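Local atomic coordinates of probable chitinase A (Chromobacterium violaceum, PDB entry 4TX8), a protein that probably hydrolyses chitin as a family 18 endochitinase, with a small, probably chitin-binding, module joined to its catalytic domain. Residues G28-G32 against A60-P64; Y48-H54 against P68-G74; S130-D134 against K173-V177; Y251-E257 against L286-Q292; V261-F265 against G319-L323. All coordinates share one frame; numbering follows the deposited sequence.

Contact 1 of 5, residues G28-G32 against A60-P64; sequences GWAEG and ANWNP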
# COMPACT_ATOMS: atom_id res chain seq x y z
N GLY A 28 20.08 -0.81 25.18
CA GLY A 28 19.50 0.25 24.39
C GLY A 28 20.56 1.10 23.71
O GLY A 28 21.61 1.36 24.29
N TRP A 29 20.28 1.51 22.48
CA TRP A 29 21.18 2.41 21.76
C TRP A 29 21.28 3.73 22.52
O TRP A 29 20.28 4.25 23.00
CB TRP A 29 20.67 2.63 20.33
CG TRP A 29 21.49 3.60 19.55
CD1 TRP A 29 22.58 3.31 18.77
CD2 TRP A 29 21.30 5.02 19.46
NE1 TRP A 29 23.07 4.47 18.20
CE2 TRP A 29 22.30 5.52 18.61
CE3 TRP A 29 20.37 5.90 20.01
CZ2 TRP A 29 22.40 6.88 18.30
CZ3 TRP A 29 20.47 7.25 19.71
CH2 TRP A 29 21.48 7.72 18.86
N ALA A 30 22.50 4.26 22.63
CA ALA A 30 22.70 5.50 23.37
C ALA A 30 23.86 6.31 22.81
O ALA A 30 24.90 5.76 22.46
CB ALA A 30 22.94 5.19 24.85
N GLU A 31 23.67 7.62 22.71
CA GLU A 31 24.72 8.49 22.22
C GLU A 31 25.90 8.51 23.19
O GLU A 31 25.73 8.33 24.40
CB GLU A 31 24.19 9.91 21.99
CG GLU A 31 23.24 10.00 20.81
CD GLU A 31 23.06 11.42 20.30
OE1 GLU A 31 22.83 11.58 19.08
OE2 GLU A 31 23.13 12.36 21.11
N GLY A 32 27.10 8.70 22.66
CA GLY A 32 28.31 8.69 23.46
C GLY A 32 28.91 7.30 23.59
O GLY A 32 29.96 7.13 24.20
N ALA A 60 24.63 14.10 17.28
CA ALA A 60 24.70 13.73 15.87
C ALA A 60 23.43 13.03 15.40
O ALA A 60 23.12 13.04 14.21
CB ALA A 60 25.92 12.85 15.62
N ASN A 61 22.70 12.43 16.34
CA ASN A 61 21.48 11.67 16.07
C ASN A 61 21.67 10.57 15.03
O ASN A 61 20.84 10.38 14.13
CB ASN A 61 20.35 12.62 15.63
CG ASN A 61 18.99 11.95 15.65
OD1 ASN A 61 18.69 11.14 16.53
ND2 ASN A 61 18.16 12.27 14.66
N TRP A 62 22.76 9.82 15.16
CA TRP A 62 23.02 8.67 14.29
C TRP A 62 22.30 7.42 14.80
O TRP A 62 22.92 6.37 14.97
CB TRP A 62 24.52 8.41 14.19
CG TRP A 62 25.29 9.49 13.52
CD1 TRP A 62 24.77 10.53 12.79
CD2 TRP A 62 26.71 9.66 13.51
NE1 TRP A 62 25.79 11.33 12.32
CE2 TRP A 62 26.99 10.82 12.75
CE3 TRP A 62 27.77 8.94 14.06
CZ2 TRP A 62 28.29 11.27 12.54
CZ3 TRP A 62 29.07 9.40 13.85
CH2 TRP A 62 29.31 10.55 13.09
N ASN A 63 21.00 7.53 15.04
CA ASN A 63 20.25 6.42 15.61
C ASN A 63 19.97 5.35 14.54
O ASN A 63 19.96 5.66 13.35
CB ASN A 63 18.94 6.91 16.26
CG ASN A 63 17.91 7.36 15.25
OD1 ASN A 63 17.31 6.55 14.54
ND2 ASN A 63 17.68 8.67 15.18
N PRO A 64 19.76 4.10 14.97
CA PRO A 64 19.56 2.98 14.03
C PRO A 64 18.44 3.18 13.01
O PRO A 64 18.58 2.70 11.88
CB PRO A 64 19.24 1.81 14.96
CG PRO A 64 19.98 2.13 16.22
CD PRO A 64 19.86 3.63 16.37
O HOH W 1 25.00 4.97 16.17
O HOH W 2 24.60 9.90 17.56

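Contact 2 of 5, residues Y48-H54 against P68-G74; sequences YTALVAH and PTLWTPG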
# COMPACT_ATOMS: atom_id res chain seq x y z
N TYR A 48 19.01 -3.97 16.10
CA TYR A 48 19.83 -3.54 14.99
C TYR A 48 21.26 -4.01 15.23
O TYR A 48 21.75 -3.99 16.36
CB TYR A 48 19.79 -2.02 14.85
CG TYR A 48 18.42 -1.42 14.60
CD1 TYR A 48 17.54 -1.20 15.65
CD2 TYR A 48 18.04 -1.03 13.33
CE1 TYR A 48 16.29 -0.64 15.43
CE2 TYR A 48 16.80 -0.46 13.10
CZ TYR A 48 15.93 -0.26 14.16
OH TYR A 48 14.70 0.31 13.93
N THR A 49 21.91 -4.45 14.16
CA THR A 49 23.29 -4.90 14.23
C THR A 49 24.21 -3.86 13.59
O THR A 49 23.93 -3.37 12.49
CB THR A 49 23.47 -6.26 13.53
OG1 THR A 49 22.63 -7.23 14.16
CG2 THR A 49 24.92 -6.73 13.60
N ALA A 50 25.29 -3.53 14.27
CA ALA A 50 26.23 -2.52 13.78
C ALA A 50 26.97 -2.99 12.53
O ALA A 50 27.48 -4.11 12.48
CB ALA A 50 27.23 -2.16 14.87
N LEU A 51 27.03 -2.12 11.53
CA LEU A 51 27.73 -2.41 10.28
C LEU A 51 29.15 -1.86 10.31
O LEU A 51 30.02 -2.34 9.59
CB LEU A 51 26.97 -1.81 9.10
CG LEU A 51 25.61 -2.43 8.78
CD1 LEU A 51 24.87 -1.57 7.76
CD2 LEU A 51 25.82 -3.83 8.25
N VAL A 52 29.36 -0.84 11.14
CA VAL A 52 30.62 -0.12 11.18
C VAL A 52 31.03 0.15 12.62
O VAL A 52 30.20 0.54 13.44
CB VAL A 52 30.52 1.23 10.43
CG1 VAL A 52 31.83 1.99 10.52
CG2 VAL A 52 30.13 1.01 8.97
N ALA A 53 32.30 -0.08 12.94
CA ALA A 53 32.83 0.30 14.24
C ALA A 53 32.84 1.82 14.34
O ALA A 53 33.52 2.49 13.57
CB ALA A 53 34.23 -0.26 14.45
N HIS A 54 32.09 2.35 15.29
CA HIS A 54 31.94 3.80 15.41
C HIS A 54 31.41 4.20 16.77
O HIS A 54 30.92 3.36 17.54
CB HIS A 54 30.98 4.32 14.35
CG HIS A 54 29.54 4.01 14.64
ND1 HIS A 54 29.04 2.73 14.59
CD2 HIS A 54 28.52 4.81 15.03
CE1 HIS A 54 27.76 2.76 14.92
NE2 HIS A 54 27.42 4.01 15.18
N PRO A 68 21.06 3.75 8.12
CA PRO A 68 21.26 2.43 7.50
C PRO A 68 22.71 2.17 7.07
O PRO A 68 23.05 1.01 6.83
CB PRO A 68 20.33 2.48 6.28
CG PRO A 68 20.19 3.92 5.96
CD PRO A 68 20.28 4.65 7.27
N THR A 69 23.55 3.20 7.00
CA THR A 69 24.96 2.96 6.73
C THR A 69 25.67 2.49 8.01
O THR A 69 26.80 2.00 7.94
CB THR A 69 25.68 4.22 6.19
OG1 THR A 69 25.74 5.23 7.21
CG2 THR A 69 24.98 4.76 4.95
N LEU A 70 25.01 2.64 9.15
CA LEU A 70 25.60 2.25 10.43
C LEU A 70 24.94 1.03 11.05
O LEU A 70 25.58 0.25 11.75
CB LEU A 70 25.54 3.41 11.44
CG LEU A 70 26.51 4.57 11.24
CD1 LEU A 70 26.22 5.65 12.27
CD2 LEU A 70 27.95 4.08 11.35
N TRP A 71 23.64 0.88 10.80
CA TRP A 71 22.85 -0.15 11.45
C TRP A 71 21.97 -0.91 10.47
O TRP A 71 21.30 -0.31 9.63
CB TRP A 71 21.97 0.46 12.55
CG TRP A 71 22.74 1.14 13.63
CD1 TRP A 71 23.01 2.47 13.74
CD2 TRP A 71 23.35 0.51 14.77
NE1 TRP A 71 23.75 2.72 14.87
CE2 TRP A 71 23.97 1.53 15.52
CE3 TRP A 71 23.42 -0.80 15.23
CZ2 TRP A 71 24.66 1.27 16.70
CZ3 TRP A 71 24.11 -1.06 16.40
CH2 TRP A 71 24.71 -0.03 17.13
N THR A 72 21.95 -2.23 10.60
CA THR A 72 21.00 -3.05 9.87
C THR A 72 20.05 -3.73 10.86
O THR A 72 20.49 -4.22 11.90
CB THR A 72 21.69 -4.10 8.98
OG1 THR A 72 20.71 -4.96 8.39
CG2 THR A 72 22.67 -4.94 9.78
N PRO A 73 18.75 -3.73 10.55
CA PRO A 73 17.75 -4.38 11.41
C PRO A 73 18.03 -5.86 11.59
O PRO A 73 18.37 -6.53 10.62
CB PRO A 73 16.43 -4.16 10.66
CG PRO A 73 16.69 -2.98 9.77
CD PRO A 73 18.13 -3.09 9.38
N GLY A 74 17.90 -6.37 12.81
CA GLY A 74 18.12 -7.77 13.08
C GLY A 74 19.14 -8.02 14.17
O GLY A 74 19.79 -7.09 14.65
O HOH W 1 25.00 4.97 16.17

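Contact 3 of 5, residues S130-D134 against K173-V177; sequences SADWD and KGKKV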
# COMPACT_ATOMS: atom_id res chain seq x y z
N SER A 130 8.33 -9.79 7.59
CA SER A 130 7.80 -10.34 8.83
C SER A 130 6.41 -10.93 8.66
O SER A 130 5.66 -10.55 7.76
CB SER A 130 7.76 -9.26 9.92
OG SER A 130 6.48 -8.67 10.02
N ALA A 131 6.06 -11.87 9.54
CA ALA A 131 4.80 -12.59 9.46
C ALA A 131 3.58 -11.69 9.67
O ALA A 131 2.45 -12.10 9.40
CB ALA A 131 4.79 -13.73 10.47
N ASP A 132 3.80 -10.47 10.15
CA ASP A 132 2.69 -9.54 10.40
C ASP A 132 2.06 -9.02 9.10
O ASP A 132 0.96 -8.48 9.12
CB ASP A 132 3.16 -8.36 11.25
CG ASP A 132 3.29 -8.71 12.72
OD1 ASP A 132 2.52 -9.58 13.19
OD2 ASP A 132 4.15 -8.11 13.40
N TRP A 133 2.77 -9.17 7.99
CA TRP A 133 2.26 -8.71 6.70
C TRP A 133 1.45 -9.80 6.01
O TRP A 133 1.89 -10.94 5.91
CB TRP A 133 3.41 -8.26 5.80
CG TRP A 133 4.23 -7.16 6.42
CD1 TRP A 133 5.42 -7.29 7.08
CD2 TRP A 133 3.91 -5.76 6.44
NE1 TRP A 133 5.86 -6.06 7.51
CE2 TRP A 133 4.95 -5.11 7.13
CE3 TRP A 133 2.85 -5.00 5.94
CZ2 TRP A 133 4.96 -3.73 7.33
CZ3 TRP A 133 2.86 -3.63 6.14
CH2 TRP A 133 3.91 -3.01 6.83
N ASP A 134 0.26 -9.45 5.53
CA ASP A 134 -0.63 -10.42 4.88
C ASP A 134 -0.57 -10.31 3.36
O ASP A 134 -0.76 -11.30 2.66
CB ASP A 134 -2.07 -10.22 5.36
CG ASP A 134 -2.21 -10.45 6.84
OD1 ASP A 134 -1.87 -11.55 7.31
OD2 ASP A 134 -2.65 -9.51 7.55
N LYS A 173 2.71 -19.57 3.39
CA LYS A 173 2.30 -19.12 4.72
C LYS A 173 1.00 -18.31 4.66
O LYS A 173 0.60 -17.70 5.65
CB LYS A 173 3.40 -18.28 5.37
CG LYS A 173 4.68 -19.05 5.65
CD LYS A 173 5.66 -18.23 6.48
CE LYS A 173 6.94 -17.94 5.70
NZ LYS A 173 7.98 -17.29 6.55
N GLY A 174 0.36 -18.31 3.50
CA GLY A 174 -0.92 -17.64 3.34
C GLY A 174 -0.84 -16.19 2.89
O GLY A 174 -1.87 -15.52 2.78
N LYS A 175 0.37 -15.69 2.63
CA LYS A 175 0.53 -14.33 2.15
C LYS A 175 0.28 -14.22 0.65
O LYS A 175 0.48 -15.18 -0.09
CB LYS A 175 1.93 -13.80 2.47
CG LYS A 175 2.15 -13.37 3.92
CD LYS A 175 2.65 -14.51 4.78
CE LYS A 175 3.08 -14.03 6.16
NZ LYS A 175 1.95 -13.46 6.94
N LYS A 176 -0.15 -13.05 0.21
CA LYS A 176 -0.21 -12.74 -1.21
C LYS A 176 0.98 -11.88 -1.59
O LYS A 176 1.40 -11.02 -0.82
CB LYS A 176 -1.52 -12.03 -1.56
CG LYS A 176 -2.76 -12.87 -1.34
CD LYS A 176 -2.76 -14.10 -2.23
CE LYS A 176 -3.93 -15.00 -1.92
NZ LYS A 176 -3.87 -16.27 -2.70
N VAL A 177 1.54 -12.13 -2.77
CA VAL A 177 2.64 -11.33 -3.28
C VAL A 177 2.25 -10.76 -4.63
O VAL A 177 2.12 -11.50 -5.61
CB VAL A 177 3.94 -12.14 -3.41
CG1 VAL A 177 5.09 -11.24 -3.86
CG2 VAL A 177 4.28 -12.83 -2.09
O HOH W 3 -3.13 -12.94 3.20
O HOH W 4 -0.83 -14.52 6.46

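Contact 4 of 5, residues Y251-E257 against L286-Q292; sequences YLSMAPE and LSVIHVQ. With CA (calcium ion), chain D.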
# COMPACT_ATOMS: atom_id res chain seq x y z
N TYR A 251 -5.29 -11.60 -8.31
CA TYR A 251 -5.45 -10.58 -7.27
C TYR A 251 -5.38 -9.20 -7.90
O TYR A 251 -4.50 -8.93 -8.72
CB TYR A 251 -4.38 -10.76 -6.19
CG TYR A 251 -4.41 -9.77 -5.04
CD1 TYR A 251 -3.86 -8.50 -5.16
CD2 TYR A 251 -4.96 -10.13 -3.81
CE1 TYR A 251 -3.86 -7.61 -4.10
CE2 TYR A 251 -4.97 -9.23 -2.74
CZ TYR A 251 -4.42 -7.98 -2.90
OH TYR A 251 -4.42 -7.08 -1.85
N LEU A 252 -6.31 -8.32 -7.53
CA LEU A 252 -6.31 -6.96 -8.05
C LEU A 252 -6.52 -5.95 -6.93
O LEU A 252 -7.54 -5.96 -6.25
CB LEU A 252 -7.40 -6.79 -9.11
CG LEU A 252 -7.61 -5.35 -9.61
CD1 LEU A 252 -6.35 -4.81 -10.29
CD2 LEU A 252 -8.80 -5.27 -10.55
N SER A 253 -5.54 -5.06 -6.75
CA SER A 253 -5.70 -3.98 -5.79
C SER A 253 -5.45 -2.63 -6.45
O SER A 253 -4.80 -2.54 -7.49
CB SER A 253 -4.76 -4.16 -4.60
OG SER A 253 -3.41 -4.09 -4.99
N MET A 254 -5.99 -1.59 -5.83
CA MET A 254 -5.81 -0.22 -6.30
C MET A 254 -5.41 0.66 -5.13
O MET A 254 -5.95 0.53 -4.03
CB MET A 254 -7.09 0.32 -6.93
CG MET A 254 -7.65 -0.53 -8.05
SD MET A 254 -9.27 0.09 -8.55
CE MET A 254 -9.69 -1.09 -9.84
N ALA A 255 -4.48 1.57 -5.37
CA ALA A 255 -4.07 2.51 -4.34
C ALA A 255 -4.07 3.96 -4.82
O ALA A 255 -3.04 4.62 -4.78
CB ALA A 255 -2.69 2.14 -3.81
N PRO A 256 -5.24 4.46 -5.27
CA PRO A 256 -5.25 5.84 -5.74
C PRO A 256 -5.33 6.84 -4.59
O PRO A 256 -5.84 6.52 -3.51
CB PRO A 256 -6.52 5.90 -6.59
CG PRO A 256 -7.42 4.89 -5.99
CD PRO A 256 -6.57 3.83 -5.35
N GLU A 257 -4.80 8.04 -4.81
CA GLU A 257 -4.90 9.13 -3.84
C GLU A 257 -6.34 9.62 -3.79
O GLU A 257 -7.04 9.59 -4.81
CB GLU A 257 -3.93 10.25 -4.21
CG GLU A 257 -2.51 9.74 -4.39
CD GLU A 257 -1.55 10.80 -4.91
OE1 GLU A 257 -1.60 11.95 -4.42
OE2 GLU A 257 -0.75 10.47 -5.81
N LEU A 286 -12.20 -6.48 -8.35
CA LEU A 286 -11.40 -5.79 -7.33
C LEU A 286 -11.30 -6.59 -6.03
O LEU A 286 -12.31 -6.86 -5.38
CB LEU A 286 -12.00 -4.41 -7.06
CG LEU A 286 -11.34 -3.54 -5.98
CD1 LEU A 286 -9.90 -3.22 -6.34
CD2 LEU A 286 -12.14 -2.27 -5.77
N SER A 287 -10.07 -6.96 -5.66
CA SER A 287 -9.85 -7.66 -4.40
C SER A 287 -9.91 -6.69 -3.22
O SER A 287 -10.59 -6.94 -2.23
CB SER A 287 -8.50 -8.39 -4.40
OG SER A 287 -8.34 -9.17 -5.57
N VAL A 288 -9.18 -5.58 -3.34
CA VAL A 288 -9.24 -4.53 -2.33
C VAL A 288 -8.78 -3.19 -2.90
O VAL A 288 -7.81 -3.12 -3.65
CB VAL A 288 -8.39 -4.88 -1.07
CG1 VAL A 288 -6.93 -5.13 -1.45
CG2 VAL A 288 -8.49 -3.78 -0.02
N ILE A 289 -9.49 -2.12 -2.56
CA ILE A 289 -8.98 -0.79 -2.83
C ILE A 289 -8.59 -0.14 -1.51
O ILE A 289 -9.38 -0.10 -0.57
CB ILE A 289 -10.00 0.10 -3.58
CG1 ILE A 289 -9.44 1.53 -3.71
CG2 ILE A 289 -11.36 0.11 -2.89
CD1 ILE A 289 -10.28 2.44 -4.56
N HIS A 290 -7.35 0.31 -1.44
CA HIS A 290 -6.88 1.04 -0.26
C HIS A 290 -6.40 2.42 -0.68
O HIS A 290 -5.26 2.60 -1.09
CB HIS A 290 -5.78 0.26 0.47
CG HIS A 290 -4.91 -0.56 -0.44
ND1 HIS A 290 -4.19 -0.01 -1.47
CD2 HIS A 290 -4.64 -1.88 -0.44
CE1 HIS A 290 -3.51 -0.97 -2.09
NE2 HIS A 290 -3.77 -2.11 -1.48
N VAL A 291 -7.32 3.38 -0.59
CA VAL A 291 -7.04 4.75 -0.96
C VAL A 291 -5.92 5.31 -0.08
O VAL A 291 -5.84 5.01 1.11
CB VAL A 291 -8.32 5.62 -0.85
CG1 VAL A 291 -7.99 7.10 -0.74
CG2 VAL A 291 -9.22 5.35 -2.05
N GLN A 292 -5.05 6.10 -0.68
CA GLN A 292 -3.98 6.75 0.06
C GLN A 292 -4.51 8.01 0.74
O GLN A 292 -4.82 9.01 0.09
CB GLN A 292 -2.81 7.08 -0.87
CG GLN A 292 -2.16 5.82 -1.47
CD GLN A 292 -1.22 6.12 -2.64
OE1 GLN A 292 -1.08 7.26 -3.07
NE2 GLN A 292 -0.57 5.08 -3.15
CA CA D . -1.55 6.03 -6.05
O HOH W 5 -2.84 -4.83 -2.26
O HOH W 6 0.31 7.77 -6.05

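Contact 5 of 5, residues V261-F265 against G319-L323; sequences VQGGF and GSKML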
# COMPACT_ATOMS: atom_id res chain seq x y z
N VAL A 261 -10.62 9.69 -6.13
CA VAL A 261 -11.77 8.86 -5.78
C VAL A 261 -12.84 9.68 -5.06
O VAL A 261 -13.76 10.19 -5.69
CB VAL A 261 -11.34 7.66 -4.91
CG1 VAL A 261 -12.52 6.72 -4.66
CG2 VAL A 261 -10.22 6.91 -5.60
N GLN A 262 -12.72 9.82 -3.74
CA GLN A 262 -13.73 10.53 -2.96
C GLN A 262 -13.81 12.00 -3.33
O GLN A 262 -14.82 12.66 -3.08
CB GLN A 262 -13.46 10.38 -1.46
CG GLN A 262 -13.63 8.95 -0.93
CD GLN A 262 -12.32 8.18 -0.90
OE1 GLN A 262 -11.36 8.53 -1.58
NE2 GLN A 262 -12.27 7.12 -0.09
N GLY A 263 -12.75 12.53 -3.94
CA GLY A 263 -12.75 13.89 -4.44
C GLY A 263 -13.88 14.15 -5.42
O GLY A 263 -14.36 15.27 -5.54
N GLY A 264 -14.32 13.10 -6.11
CA GLY A 264 -15.41 13.19 -7.07
C GLY A 264 -16.71 13.67 -6.47
O GLY A 264 -17.57 14.20 -7.18
N PHE A 265 -16.88 13.48 -5.17
CA PHE A 265 -18.06 13.95 -4.46
C PHE A 265 -18.19 15.47 -4.55
O PHE A 265 -19.28 16.02 -4.62
CB PHE A 265 -18.01 13.52 -2.99
CG PHE A 265 -19.12 14.07 -2.13
CD1 PHE A 265 -20.44 13.94 -2.52
CD2 PHE A 265 -18.84 14.70 -0.93
CE1 PHE A 265 -21.47 14.44 -1.73
CE2 PHE A 265 -19.85 15.20 -0.13
CZ PHE A 265 -21.17 15.07 -0.53
N GLY A 319 -13.58 8.18 4.72
CA GLY A 319 -13.15 7.77 3.39
C GLY A 319 -13.63 6.36 3.09
O GLY A 319 -14.08 6.07 1.98
N SER A 320 -13.54 5.49 4.08
CA SER A 320 -13.96 4.11 3.92
C SER A 320 -15.48 3.99 3.79
O SER A 320 -15.98 3.19 3.00
CB SER A 320 -13.46 3.26 5.09
OG SER A 320 -12.04 3.33 5.17
N LYS A 321 -16.22 4.80 4.55
CA LYS A 321 -17.68 4.81 4.44
C LYS A 321 -18.13 5.20 3.04
O LYS A 321 -19.03 4.57 2.49
CB LYS A 321 -18.29 5.78 5.46
CG LYS A 321 -18.45 5.20 6.85
CD LYS A 321 -19.08 6.21 7.79
CE LYS A 321 -20.47 6.60 7.33
NZ LYS A 321 -21.10 7.57 8.26
N MET A 322 -17.51 6.22 2.47
CA MET A 322 -17.88 6.68 1.14
C MET A 322 -17.74 5.57 0.10
O MET A 322 -18.59 5.42 -0.78
CB MET A 322 -17.03 7.89 0.73
CG MET A 322 -17.34 9.15 1.53
SD MET A 322 -16.39 10.58 1.00
CE MET A 322 -17.00 10.79 -0.67
N LEU A 323 -16.69 4.77 0.23
CA LEU A 323 -16.45 3.67 -0.71
C LEU A 323 -17.44 2.52 -0.51
O LEU A 323 -17.76 1.81 -1.46
CB LEU A 323 -15.02 3.16 -0.58
CG LEU A 323 -13.96 4.06 -1.24
CD1 LEU A 323 -12.56 3.63 -0.84
CD2 LEU A 323 -14.12 4.01 -2.76

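Contact 1 of 5, residues G28-G32 against A60-P64
E31 OE1 is gripped from two sources: the backbone N of N61 donates to it at 2.9 Å, nearly along the carboxylate C-O axis though with a bent N-H angle of 141°, and water 2 donates to it while accepting from W62 N. The glutamate reaches this loop because its chain runs extended beyond CG, and its other oxygen, OE2, accepts from G59 N, so both carboxylate oxygens accept from backbone amides of the same loop. The two segments run in nearly opposite directions within the carbohydrate-binding module of family 5/12, and W29 reaches from one to the other. One face of its indole lies against the chain at N63 and P64: P64 CD stands 3.5 Å from the centroid of the five-membered ring, only 7° off the normal, while N63 CA stands 3.7 Å from that of the six-membered ring. Both are CH-pi contacts. In the indole plane, NE1 gives its proton to water 1 at 2.8 Å, and that water donates to W62 O, the carbonyl of the residue at the centre of an inverse gamma turn. N63 turns its amide away from the indole, their planes 84° apart, and ND2 donates to N61 OD1 at 3.0 Å.

Contact 2 of 5, residues Y48-H54 against P68-G74
T49 and T72 form an antiparallel hydrogen-bonded pair: T49 N donates to T72 O at 2.7 Å, in the carbonyl plane with an N-H angle of 168°, and T72 N returns a bond to T49 O at 3.0 Å. L51 N extends the ladder to L70 O at 2.8 Å. At the other end T49 OG1 donates to G74 O at 2.9 Å, from above the carbonyl plane. These bonds join strands 46-50 and 71-73, the latter an edge strand of the three-stranded antiparallel sheet of the family 5/12 carbohydrate-binding module. On the face that carries Y48, A50 and W71, the indole leans over the neighbouring strand, with W71 CZ3 3.6 Å from A50 CB. H54 meets the tip of L70: L70 CD2 sits 3.6 Å above the imidazole centre. H54 CG lies between its backbone N and carbonyl carbon (chi1 75°), which turns the ring back so that ND1 donates to V52 O at 2.7 Å, while NE2 shares water 1 with W71 NE1. On the face of T49 and T72, L51 CD2 packs on T72 CG2 at 3.7 Å, the side chains crossing nearly at right angles. Y48 OH bonds R404 O, linking this module to the catalytic domain.

Contact 3 of 5, residues S130-D134 against K173-V177
The backbones of D134 and K175 come within 4.9 Å between their CA atoms, and K176 N donates to D134 O at 3.1 Å with an N-H angle of 163°, while K175 CA lies close enough to the same oxygen for a CA-H...O contact. Water 3 adds a further donor to D134 O and also donates to G174 O, so the carbonyl of D134 is held by an amide and a water together. The main side chain is that of K175. Its aliphatic part bends twice, at chi2 (90°) and chi4 (64°), and this folding brings the ammonium back to the loop 130-134. There NZ donates to W133 O at 2.7 Å and to A131 O at 2.9 Å, approaching the latter from above its carbonyl plane. The loop presents these carbonyls from a type I turn, S130 to W133, in which S130 OG accepts from D132 N as an ST turn. The contact lies where two neighbouring parallel strands of the TIM barrel, 135-143 and 176-182, begin: 130-134 leads into the first, and 173-177 comes off the preceding helix 160-171, whose C-terminal end is a Schellman motif with G174 at C-prime. The carboxylate of D134 stays beyond salt-bridge distance of K175, with OD1 4.3 Å from NZ, and water 4 spans the gap by accepting from NZ and donating to OD1. The charge of NZ probably still feels that carboxylate. D134 OD2 takes its bond from L109 N, which ties the aspartate to strand 108-114 as well.

Contact 4 of 5, residues Y251-E257 against L286-Q292
Strands 251-254 and 288-292 are neighbouring parallel staves of the GH18 TIM barrel, 20° apart, and their C-terminal ends border a calcium site. Ahead of the ladder, S287 OG accepts from L252 N at 2.9 Å, almost straight (178°), while S287 N donates to L252 O. M254 N bonds V288 O, and H290 N reaches M254 O at 3.0 Å, nearly in line with the carbonyl. Beyond strand 251-254, Q292 N donates to P256 O. Here A255 O turns to the calcium ion at 2.4 Å, and water 6, another ligand, lies 2.9 Å from E257 OE2, while E257 OE1 bonds N296 ND2. D218 and E220, of the family's D-x-x-D-x-D-x-E signature, complete the protein ligands, and Q292 NE2 bonds D218 OD1. The H290 ring sets its edge against A255 CB, 3.5 Å from ND1, and its NE2 shares water 5 with Y251 OH. Y251 CG lies anti to the backbone N (chi1 -180°), which lays the ring face over S287 CB. M254 CG packs on L286 CD1 at 3.9 Å. Strand 214-218 flanks 251-254, A255 and H290 touch Y112 and M395 of strands 108-114 and 393-397, and helix 276-281 lies on the crossover between the two staves.

Contact 5 of 5, residues V261-F265 against G319-L323
Q262 and M322 lie obliquely across one another, the thioether passing along the aliphatic part of the glutamine: M322 SD is 3.7 Å from Q262 CG, and the terminal methyl CE is 3.7 Å from Q262 CB. Two torsions produce this overlap. The methionine is extended as far as SD and then bends at chi3 (64°), which carries CE across toward the loop; the glutamine bends at chi2 (95°), which turns its amide aside from the sulfur toward the helix. There Q262 NE2 donates to G319 O at 2.9 Å with an N-H angle of 156°. The oxygen lies close to the amide plane of Q262, yet the donor stands above the carbonyl plane of G319, and the same carbonyl also accepts a weak bond from L323 N within the helix. G319 brings no side chain to this point, and the amide comes right up to the backbone. M322 CE also reaches F265 CB at 3.7 Å, so the methyl touches both Q262 and F265, and the side chain of F265 crosses that of the methionine at about a right angle. At the start of 261-265, V261 CG1 meets L323 CD2 at 3.7 Å, again with the side chains roughly perpendicular, while L323 CD1 lies against the amide nitrogen of Q262. The loop after strand 251-254 is thereby packed on helix 313-325. V291 of strand 288-292 touches V261, Q262 and L323, helix 276-281 touches V261 through L276 and I279, and strand 326-328 meets F265 and M322 through F327.

In the fold
From the N terminus, contact 1 joins 28-32 to 60-64, with strands 34-35 to 54-55 between them, and contact 2 crosses it, since 48-54 lies inside that span and 68-74 beyond it. The two touch through P64, Y48, W29 and W71 and share water 1, within one small carbohydrate-binding module. Contact 3 follows in series, its nearest atoms about 10 Å from contact 2, and joins the starts of two barrel strands. Contact 4, later in the barrel, touches it through K176 and Y251. Contact 5 crosses contact 4: 261-265 falls between its strands and 319-323 after them, with P256 and V291 packed on V261, so loop, strands and helix 313-325 form one block.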